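Local structure of uncharacterized protein YLR132C (Kluyveromyces marxianus, 6PFQ) at residues A[98-108]-A[146-157]; A[78-89]-A[129-137]. The protein is the Usb1 protein of this yeast, a member of the 2H phosphodiesterase superfamily that probably acts as an exoribonuclease on U6 snRNA. All coordinates share one frame; numbering follows the deposited sequence.

How the contacts relate
Followed from the N terminus, the chain passes through 78-89, 98-108, 129-137 and 146-157, so the two contacts cross rather than nest. Contact 2 closes a loop of 39 residues by laying helix 121-137 beside helix 72-88 on one face of the first sheet. Contact 1 closes a loop of 37 residues, bringing the start of strand 154-161 and the loop before it to strands 94-99 and 102-106 of the second sheet. Their centres are about 22 Å apart, yet they touch: Leu131, on helix 121-137, packs against Gly149, Leu150 and Leu153 of the later loop. Together they illustrate how interleaved crossings join the two halves of one fold.

Contact 1. Residues A[98-108]-A[146-157]; sequences LSGGWLVYENF and QPVGLNNLHVSF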
# COMPACT_ATOMS: atom_id res chain seq x y z
N LEU A 98 -2.08 10.81 -5.71
CA LEU A 98 -2.45 9.64 -6.50
C LEU A 98 -2.82 10.03 -7.92
O LEU A 98 -3.25 11.16 -8.19
CB LEU A 98 -3.63 8.91 -5.85
CG LEU A 98 -3.25 8.64 -4.36
CD1 LEU A 98 -4.50 8.38 -3.57
CD2 LEU A 98 -2.21 7.48 -4.28
N SER A 99 -2.67 9.09 -8.85
CA SER A 99 -3.00 9.39 -10.22
C SER A 99 -3.61 8.14 -10.84
O SER A 99 -3.31 7.02 -10.42
CB SER A 99 -1.71 9.82 -10.94
OG SER A 99 -1.90 9.85 -12.30
N GLY A 100 -4.51 8.33 -11.82
CA GLY A 100 -4.96 7.17 -12.59
C GLY A 100 -6.16 6.51 -11.94
O GLY A 100 -6.85 7.08 -11.10
N GLY A 101 -6.42 5.28 -12.38
CA GLY A 101 -7.64 4.58 -12.02
C GLY A 101 -7.43 3.54 -10.92
O GLY A 101 -6.36 3.40 -10.32
N TRP A 102 -8.50 2.80 -10.65
CA TRP A 102 -8.43 1.73 -9.67
C TRP A 102 -7.49 0.64 -10.12
O TRP A 102 -7.47 0.27 -11.30
CB TRP A 102 -9.81 1.10 -9.46
CG TRP A 102 -10.79 1.92 -8.76
CD1 TRP A 102 -12.05 2.25 -9.25
CD2 TRP A 102 -10.70 2.50 -7.44
NE1 TRP A 102 -12.71 2.99 -8.32
CE2 TRP A 102 -11.92 3.17 -7.20
CE3 TRP A 102 -9.71 2.53 -6.44
CZ2 TRP A 102 -12.18 3.86 -6.00
CZ3 TRP A 102 -9.98 3.19 -5.23
CH2 TRP A 102 -11.22 3.85 -5.03
N LEU A 103 -6.73 0.10 -9.15
CA LEU A 103 -5.91 -1.08 -9.33
C LEU A 103 -6.35 -2.13 -8.32
O LEU A 103 -6.91 -1.79 -7.28
CB LEU A 103 -4.44 -0.75 -9.11
CG LEU A 103 -3.94 0.48 -9.89
CD1 LEU A 103 -2.53 0.80 -9.44
CD2 LEU A 103 -3.94 0.17 -11.37
N VAL A 104 -6.13 -3.40 -8.63
CA VAL A 104 -6.38 -4.45 -7.63
C VAL A 104 -5.10 -5.26 -7.50
O VAL A 104 -4.60 -5.79 -8.51
CB VAL A 104 -7.57 -5.36 -7.97
CG1 VAL A 104 -7.76 -6.37 -6.80
CG2 VAL A 104 -8.88 -4.51 -8.17
N TYR A 105 -4.52 -5.24 -6.30
CA TYR A 105 -3.30 -6.00 -5.98
C TYR A 105 -3.63 -7.15 -5.04
O TYR A 105 -4.33 -6.96 -4.06
CB TYR A 105 -2.27 -5.11 -5.28
CG TYR A 105 -1.58 -4.10 -6.19
CD1 TYR A 105 -0.61 -4.51 -7.09
CD2 TYR A 105 -1.91 -2.74 -6.13
CE1 TYR A 105 0.06 -3.58 -7.92
CE2 TYR A 105 -1.25 -1.81 -6.95
CZ TYR A 105 -0.29 -2.24 -7.83
OH TYR A 105 0.35 -1.33 -8.63
N GLU A 106 -3.04 -8.32 -5.29
CA GLU A 106 -3.20 -9.48 -4.41
C GLU A 106 -2.08 -9.53 -3.38
O GLU A 106 -0.95 -9.08 -3.64
CB GLU A 106 -3.20 -10.75 -5.23
CG GLU A 106 -4.44 -10.90 -6.00
CD GLU A 106 -4.50 -12.25 -6.67
OE1 GLU A 106 -3.48 -12.67 -7.24
OE2 GLU A 106 -5.57 -12.87 -6.60
N ASN A 107 -2.39 -10.07 -2.20
CA ASN A 107 -1.35 -10.32 -1.21
C ASN A 107 -0.61 -11.62 -1.56
O ASN A 107 -0.87 -12.24 -2.60
CB ASN A 107 -1.91 -10.34 0.21
CG ASN A 107 -2.89 -11.49 0.44
OD1 ASN A 107 -3.41 -12.07 -0.49
ND2 ASN A 107 -3.13 -11.82 1.72
N PHE A 108 0.28 -12.07 -0.66
CA PHE A 108 1.27 -13.10 -1.03
C PHE A 108 0.63 -14.45 -1.36
O PHE A 108 1.19 -15.21 -2.16
CB PHE A 108 2.27 -13.28 0.12
CG PHE A 108 1.71 -14.11 1.24
CD1 PHE A 108 0.73 -13.60 2.09
CD2 PHE A 108 2.16 -15.41 1.44
CE1 PHE A 108 0.20 -14.38 3.12
CE2 PHE A 108 1.63 -16.19 2.45
CZ PHE A 108 0.66 -15.69 3.31
N GLN A 146 6.87 -10.60 -4.32
CA GLN A 146 6.02 -9.44 -4.56
C GLN A 146 6.90 -8.20 -4.41
O GLN A 146 6.85 -7.51 -3.38
CB GLN A 146 4.83 -9.39 -3.62
CG GLN A 146 3.91 -10.58 -3.76
CD GLN A 146 2.55 -10.27 -3.23
OE1 GLN A 146 2.40 -9.88 -2.08
NE2 GLN A 146 1.56 -10.39 -4.08
N PRO A 147 7.69 -7.89 -5.42
CA PRO A 147 8.62 -6.77 -5.29
C PRO A 147 7.87 -5.45 -5.20
O PRO A 147 6.75 -5.30 -5.70
CB PRO A 147 9.44 -6.86 -6.58
CG PRO A 147 8.50 -7.46 -7.58
CD PRO A 147 7.60 -8.39 -6.80
N VAL A 148 8.49 -4.51 -4.49
CA VAL A 148 8.00 -3.15 -4.41
C VAL A 148 8.94 -2.31 -5.24
O VAL A 148 10.16 -2.43 -5.10
CB VAL A 148 7.95 -2.66 -2.95
CG1 VAL A 148 7.75 -1.18 -2.91
CG2 VAL A 148 6.87 -3.41 -2.19
N GLY A 149 8.39 -1.48 -6.13
CA GLY A 149 9.24 -0.65 -6.95
C GLY A 149 8.50 0.54 -7.50
O GLY A 149 7.29 0.68 -7.31
N LEU A 150 9.23 1.39 -8.23
CA LEU A 150 8.61 2.58 -8.80
C LEU A 150 7.39 2.24 -9.63
O LEU A 150 6.41 2.99 -9.65
CB LEU A 150 9.62 3.34 -9.68
CG LEU A 150 10.56 4.32 -8.97
CD1 LEU A 150 11.58 4.92 -9.96
CD2 LEU A 150 9.79 5.42 -8.26
N ASN A 151 7.42 1.09 -10.30
CA ASN A 151 6.32 0.75 -11.18
C ASN A 151 5.04 0.42 -10.44
O ASN A 151 3.98 0.46 -11.06
CB ASN A 151 6.72 -0.46 -12.03
CG ASN A 151 6.87 -1.72 -11.20
OD1 ASN A 151 7.46 -1.70 -10.12
ND2 ASN A 151 6.33 -2.84 -11.70
N ASN A 152 5.09 0.09 -9.14
CA ASN A 152 3.85 -0.32 -8.49
C ASN A 152 3.57 0.41 -7.18
O ASN A 152 2.71 -0.03 -6.43
CB ASN A 152 3.78 -1.84 -8.26
CG ASN A 152 4.97 -2.38 -7.42
OD1 ASN A 152 5.49 -1.70 -6.52
ND2 ASN A 152 5.38 -3.62 -7.73
N LEU A 153 4.22 1.55 -6.92
CA LEU A 153 3.87 2.31 -5.72
C LEU A 153 2.40 2.65 -5.73
O LEU A 153 1.89 3.12 -6.74
CB LEU A 153 4.67 3.61 -5.63
CG LEU A 153 6.17 3.40 -5.36
CD1 LEU A 153 6.88 4.79 -5.52
CD2 LEU A 153 6.37 2.81 -3.95
N HIS A 154 1.72 2.44 -4.59
CA HIS A 154 0.27 2.67 -4.55
C HIS A 154 -0.17 2.92 -3.11
O HIS A 154 0.57 2.67 -2.16
CB HIS A 154 -0.48 1.46 -5.11
CG HIS A 154 -0.29 0.21 -4.31
ND1 HIS A 154 0.83 -0.60 -4.44
CD2 HIS A 154 -1.08 -0.38 -3.37
CE1 HIS A 154 0.71 -1.64 -3.62
NE2 HIS A 154 -0.42 -1.52 -2.95
N VAL A 155 -1.41 3.41 -2.96
CA VAL A 155 -2.12 3.38 -1.68
C VAL A 155 -3.31 2.46 -1.83
O VAL A 155 -4.12 2.66 -2.74
CB VAL A 155 -2.61 4.77 -1.26
CG1 VAL A 155 -3.52 4.66 0.03
CG2 VAL A 155 -1.41 5.73 -1.12
N SER A 156 -3.46 1.48 -0.91
CA SER A 156 -4.65 0.65 -0.88
C SER A 156 -5.72 1.27 0.01
O SER A 156 -5.43 1.79 1.11
CB SER A 156 -4.33 -0.76 -0.38
OG SER A 156 -3.57 -1.44 -1.38
N PHE A 157 -6.96 1.22 -0.47
CA PHE A 157 -8.08 1.84 0.25
C PHE A 157 -9.08 0.83 0.79
O PHE A 157 -9.82 1.14 1.73
CB PHE A 157 -8.82 2.83 -0.67
CG PHE A 157 -7.97 4.02 -1.03
CD1 PHE A 157 -7.85 5.09 -0.16
CD2 PHE A 157 -7.26 4.04 -2.23
CE1 PHE A 157 -7.06 6.20 -0.47
CE2 PHE A 157 -6.46 5.14 -2.54
CZ PHE A 157 -6.34 6.20 -1.65
O HOH W 1 0.72 1.35 -8.75
O HOH W 2 1.33 -10.14 1.00
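Tyr105 and His154 meet face to face, their ring centroids 4.2 Å apart and their planes inclined by 26°. The side chains run past each other in opposite directions, so the rings overlap but are offset, each lying over the other near its rim: CE1 of His154 lies over one face of Tyr105, and CE2 of Tyr105 over one face of His154. The edges of the imidazole carry its polar contacts. ND1 donates to Asn152 O (2.8 Å) within the ring plane, Ser156 OG lies in plane at the rim, and NE2 bonds to a glycerol that also bonds to Ser156. With CG of His154 between its backbone N and carbonyl carbon (chi1 64°), the ring is turned back toward that Asn152 carbonyl, which fixes its rotation. At the edge of the phenol, a water 2.7 Å from Tyr105 OH donates a second bond to Leu153 O.

Farther along the same strand, Phe157 joins an apolar cluster with Leu98 and Trp102. Val155 CG1 stands 3.6 Å above one face of the Phe157 ring, while Leu98 CD1 reaches CZ in the ring plane at 3.4 Å. The other methyl, Leu98 CD2, touches Val155 CG2. Trp102 brings CZ3 to within 4.1 Å of Phe157 CD2, and Leu194 of helix 191-197 packs against all three.

Elsewhere, the extended Gln146 side chain hands NE2 to Glu106 O (2.9 Å), approaching from 45° out of the carbonyl plane. Strand 112-119 pairs with both 102-106 and 154-161, so the stack reaches over that middle strand, joining side chains of its two neighbours. Asn152, His154 and Ser156 bind UMP in another structure of this protein, together with His60 and Ser62; His154-Val155-Ser156 is one of the two His-x-Ser motifs that define the 2H phosphodiesterase active site.

Contact 2. Residues A[78-89]-A[129-137]; sequences KMGRIRQEIRAL and PVLSIVEKY
Two nearly antiparallel helices packed on one sheet make up this contact, with Tyr137 as a knob in the hole formed by Lys78, Arg81, Ile82 and Glu85. The axes of segments 78-88 and 129-137 approach to 9.6 Å, and their directions differ by 157°.

The Tyr137 ring is enclosed on several sides. Arg81 CB sits over one face, 3.7 Å from the ring centroid and 15° off the normal, a CH-pi contact, and Lys136 CG covers the opposite face. The arginine chain runs extended across the ring, CD reaching Tyr137 CE1, and its NH1 goes on to a salt bridge with Glu77. A bend at chi2 carries the Glu85 carboxylate to the rim, where it stands almost perpendicular to the ring (89°). Glu85 OE2 is modelled 2.3 Å from Tyr137 OH, a hydrogen bond so short that its length is doubtful. The same oxygen takes a salt bridge from Lys136 NZ at 3.2 Å through its syn lone pair, so one carboxylate oxygen gathers two donors; the ammonium would probably help to stabilise its negative charge. Ile82 CG1 lies 3.6 Å from Tyr137 CB. Beyond it, the buried Tyr137 O has no polar partner in the model and is covered by the aliphatic part of Lys78.

Toward the other end apolar side chains dominate. Ile133 CD1 meets Leu89 CD1 at 3.7 Å and Ile86 CG1 at 3.9 Å. Leu89 also reaches Pro129 and Val130, and Val130 CG1 lies 4.2 Å from Ile86 CD1. On the sheet side of the pair, Ile82 and Val134 rest on Leu12 of strand 9-16, while Ile86 and Val130 rest on Leu205 of strand 204-209. Two helices laid side by side on an antiparallel sheet are the architecture of a lobe of the 2H phosphodiesterase fold.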
# COMPACT_ATOMS: atom_id res chain seq x y z
N LYS A 78 22.03 -3.71 7.92
CA LYS A 78 21.37 -3.20 6.73
C LYS A 78 20.33 -2.14 7.06
O LYS A 78 20.28 -1.10 6.39
CB LYS A 78 20.74 -4.36 5.95
CG LYS A 78 21.68 -5.51 5.65
CD LYS A 78 22.62 -5.20 4.51
CE LYS A 78 23.54 -6.37 4.21
NZ LYS A 78 24.68 -5.95 3.35
N MET A 79 19.52 -2.35 8.11
CA MET A 79 18.53 -1.33 8.46
C MET A 79 19.19 -0.05 8.94
O MET A 79 18.72 1.04 8.61
CB MET A 79 17.53 -1.84 9.50
CG MET A 79 16.63 -3.02 9.05
SD MET A 79 15.60 -2.61 7.59
CE MET A 79 14.49 -1.35 8.25
N GLY A 80 20.27 -0.16 9.71
CA GLY A 80 20.99 1.04 10.12
C GLY A 80 21.53 1.83 8.94
O GLY A 80 21.39 3.05 8.88
N ARG A 81 22.12 1.13 7.96
CA ARG A 81 22.59 1.82 6.76
C ARG A 81 21.42 2.47 6.02
O ARG A 81 21.55 3.58 5.52
CB ARG A 81 23.35 0.85 5.84
CG ARG A 81 24.85 0.62 6.21
CD ARG A 81 25.42 -0.59 5.45
NE ARG A 81 26.86 -0.77 5.59
CZ ARG A 81 27.44 -1.49 6.55
NH1 ARG A 81 26.70 -2.10 7.47
NH2 ARG A 81 28.77 -1.60 6.60
N ILE A 82 20.29 1.77 5.93
CA ILE A 82 19.11 2.38 5.32
C ILE A 82 18.71 3.66 6.04
O ILE A 82 18.56 4.72 5.42
CB ILE A 82 17.94 1.37 5.29
CG1 ILE A 82 18.26 0.25 4.30
CG2 ILE A 82 16.68 2.09 4.90
CD1 ILE A 82 17.20 -0.85 4.26
N ARG A 83 18.57 3.60 7.37
CA ARG A 83 18.20 4.77 8.16
C ARG A 83 19.18 5.92 7.97
O ARG A 83 18.79 7.06 7.69
CB ARG A 83 18.13 4.39 9.65
N GLN A 84 20.48 5.62 8.04
CA GLN A 84 21.48 6.68 7.93
C GLN A 84 21.44 7.31 6.55
O GLN A 84 21.53 8.54 6.42
CB GLN A 84 22.87 6.13 8.23
N GLU A 85 21.35 6.49 5.50
CA GLU A 85 21.33 7.05 4.15
C GLU A 85 20.04 7.81 3.86
O GLU A 85 20.06 8.80 3.12
CB GLU A 85 21.56 5.94 3.13
CG GLU A 85 23.01 5.50 3.04
CD GLU A 85 23.40 5.04 1.64
OE1 GLU A 85 22.76 5.49 0.67
OE2 GLU A 85 24.35 4.22 1.51
N ILE A 86 18.90 7.37 4.41
CA ILE A 86 17.68 8.15 4.21
C ILE A 86 17.80 9.51 4.89
O ILE A 86 17.47 10.55 4.31
CB ILE A 86 16.44 7.37 4.68
CG1 ILE A 86 15.94 6.42 3.58
CG2 ILE A 86 15.31 8.30 5.05
CD1 ILE A 86 15.14 5.25 4.08
N ARG A 87 18.32 9.53 6.12
CA ARG A 87 18.57 10.80 6.80
C ARG A 87 19.48 11.70 5.98
O ARG A 87 19.25 12.91 5.90
CB ARG A 87 19.17 10.55 8.19
N ALA A 88 20.49 11.12 5.34
CA ALA A 88 21.44 11.92 4.57
C ALA A 88 20.83 12.46 3.28
O ALA A 88 21.45 13.31 2.64
CB ALA A 88 22.69 11.09 4.26
N LEU A 89 19.65 12.01 2.88
CA LEU A 89 19.03 12.60 1.71
C LEU A 89 18.71 14.06 1.98
O LEU A 89 18.46 14.47 3.12
CB LEU A 89 17.75 11.86 1.31
CG LEU A 89 17.96 10.43 0.81
CD1 LEU A 89 16.60 9.77 0.50
CD2 LEU A 89 18.88 10.45 -0.42
N PRO A 129 14.77 8.19 -4.69
CA PRO A 129 16.03 8.04 -3.93
C PRO A 129 15.87 7.15 -2.71
O PRO A 129 16.84 6.49 -2.31
CB PRO A 129 16.40 9.48 -3.55
CG PRO A 129 15.53 10.35 -4.34
CD PRO A 129 14.32 9.59 -4.75
N VAL A 130 14.67 7.10 -2.11
CA VAL A 130 14.41 6.17 -1.01
C VAL A 130 14.44 4.73 -1.52
O VAL A 130 15.10 3.87 -0.94
CB VAL A 130 13.05 6.50 -0.35
CG1 VAL A 130 12.69 5.48 0.73
CG2 VAL A 130 13.05 7.93 0.20
N LEU A 131 13.70 4.45 -2.60
CA LEU A 131 13.73 3.09 -3.13
C LEU A 131 15.15 2.67 -3.51
O LEU A 131 15.54 1.51 -3.33
CB LEU A 131 12.81 2.98 -4.35
CG LEU A 131 11.31 3.19 -4.01
CD1 LEU A 131 10.53 2.86 -5.27
CD2 LEU A 131 10.87 2.31 -2.88
N SER A 132 15.95 3.62 -4.02
CA SER A 132 17.31 3.27 -4.39
C SER A 132 18.11 2.80 -3.19
O SER A 132 18.87 1.83 -3.29
CB SER A 132 18.01 4.45 -5.06
OG SER A 132 17.46 4.67 -6.34
N ILE A 133 17.92 3.45 -2.04
CA ILE A 133 18.59 3.02 -0.82
C ILE A 133 18.13 1.63 -0.41
O ILE A 133 18.95 0.77 -0.04
CB ILE A 133 18.33 4.05 0.30
CG1 ILE A 133 19.04 5.37 -0.04
CG2 ILE A 133 18.82 3.51 1.65
CD1 ILE A 133 18.47 6.55 0.67
N VAL A 134 16.82 1.37 -0.48
CA VAL A 134 16.30 0.04 -0.14
C VAL A 134 16.90 -1.02 -1.05
O VAL A 134 17.33 -2.09 -0.58
CB VAL A 134 14.75 0.02 -0.19
CG1 VAL A 134 14.23 -1.42 0.13
CG2 VAL A 134 14.17 1.03 0.81
N GLU A 135 16.93 -0.75 -2.35
CA GLU A 135 17.49 -1.74 -3.28
C GLU A 135 18.95 -2.03 -2.96
O GLU A 135 19.41 -3.16 -3.15
CB GLU A 135 17.36 -1.24 -4.71
N LYS A 136 19.68 -1.02 -2.49
CA LYS A 136 21.10 -1.23 -2.19
C LYS A 136 21.30 -2.16 -1.00
O LYS A 136 22.23 -2.98 -1.00
CB LYS A 136 21.78 0.12 -1.93
CG LYS A 136 23.26 0.04 -1.58
CD LYS A 136 23.92 1.42 -1.66
CE LYS A 136 25.39 1.38 -1.23
NZ LYS A 136 25.86 2.75 -0.85
N TYR A 137 20.46 -2.05 0.02
CA TYR A 137 20.71 -2.75 1.27
C TYR A 137 19.80 -3.94 1.54
O TYR A 137 20.03 -4.66 2.51
CB TYR A 137 20.62 -1.78 2.45
CG TYR A 137 21.71 -0.74 2.38
CD1 TYR A 137 23.04 -1.11 2.57
CD2 TYR A 137 21.43 0.59 2.10
CE1 TYR A 137 24.05 -0.18 2.48
CE2 TYR A 137 22.45 1.54 2.01
CZ TYR A 137 23.76 1.14 2.22
OH TYR A 137 24.79 2.04 2.13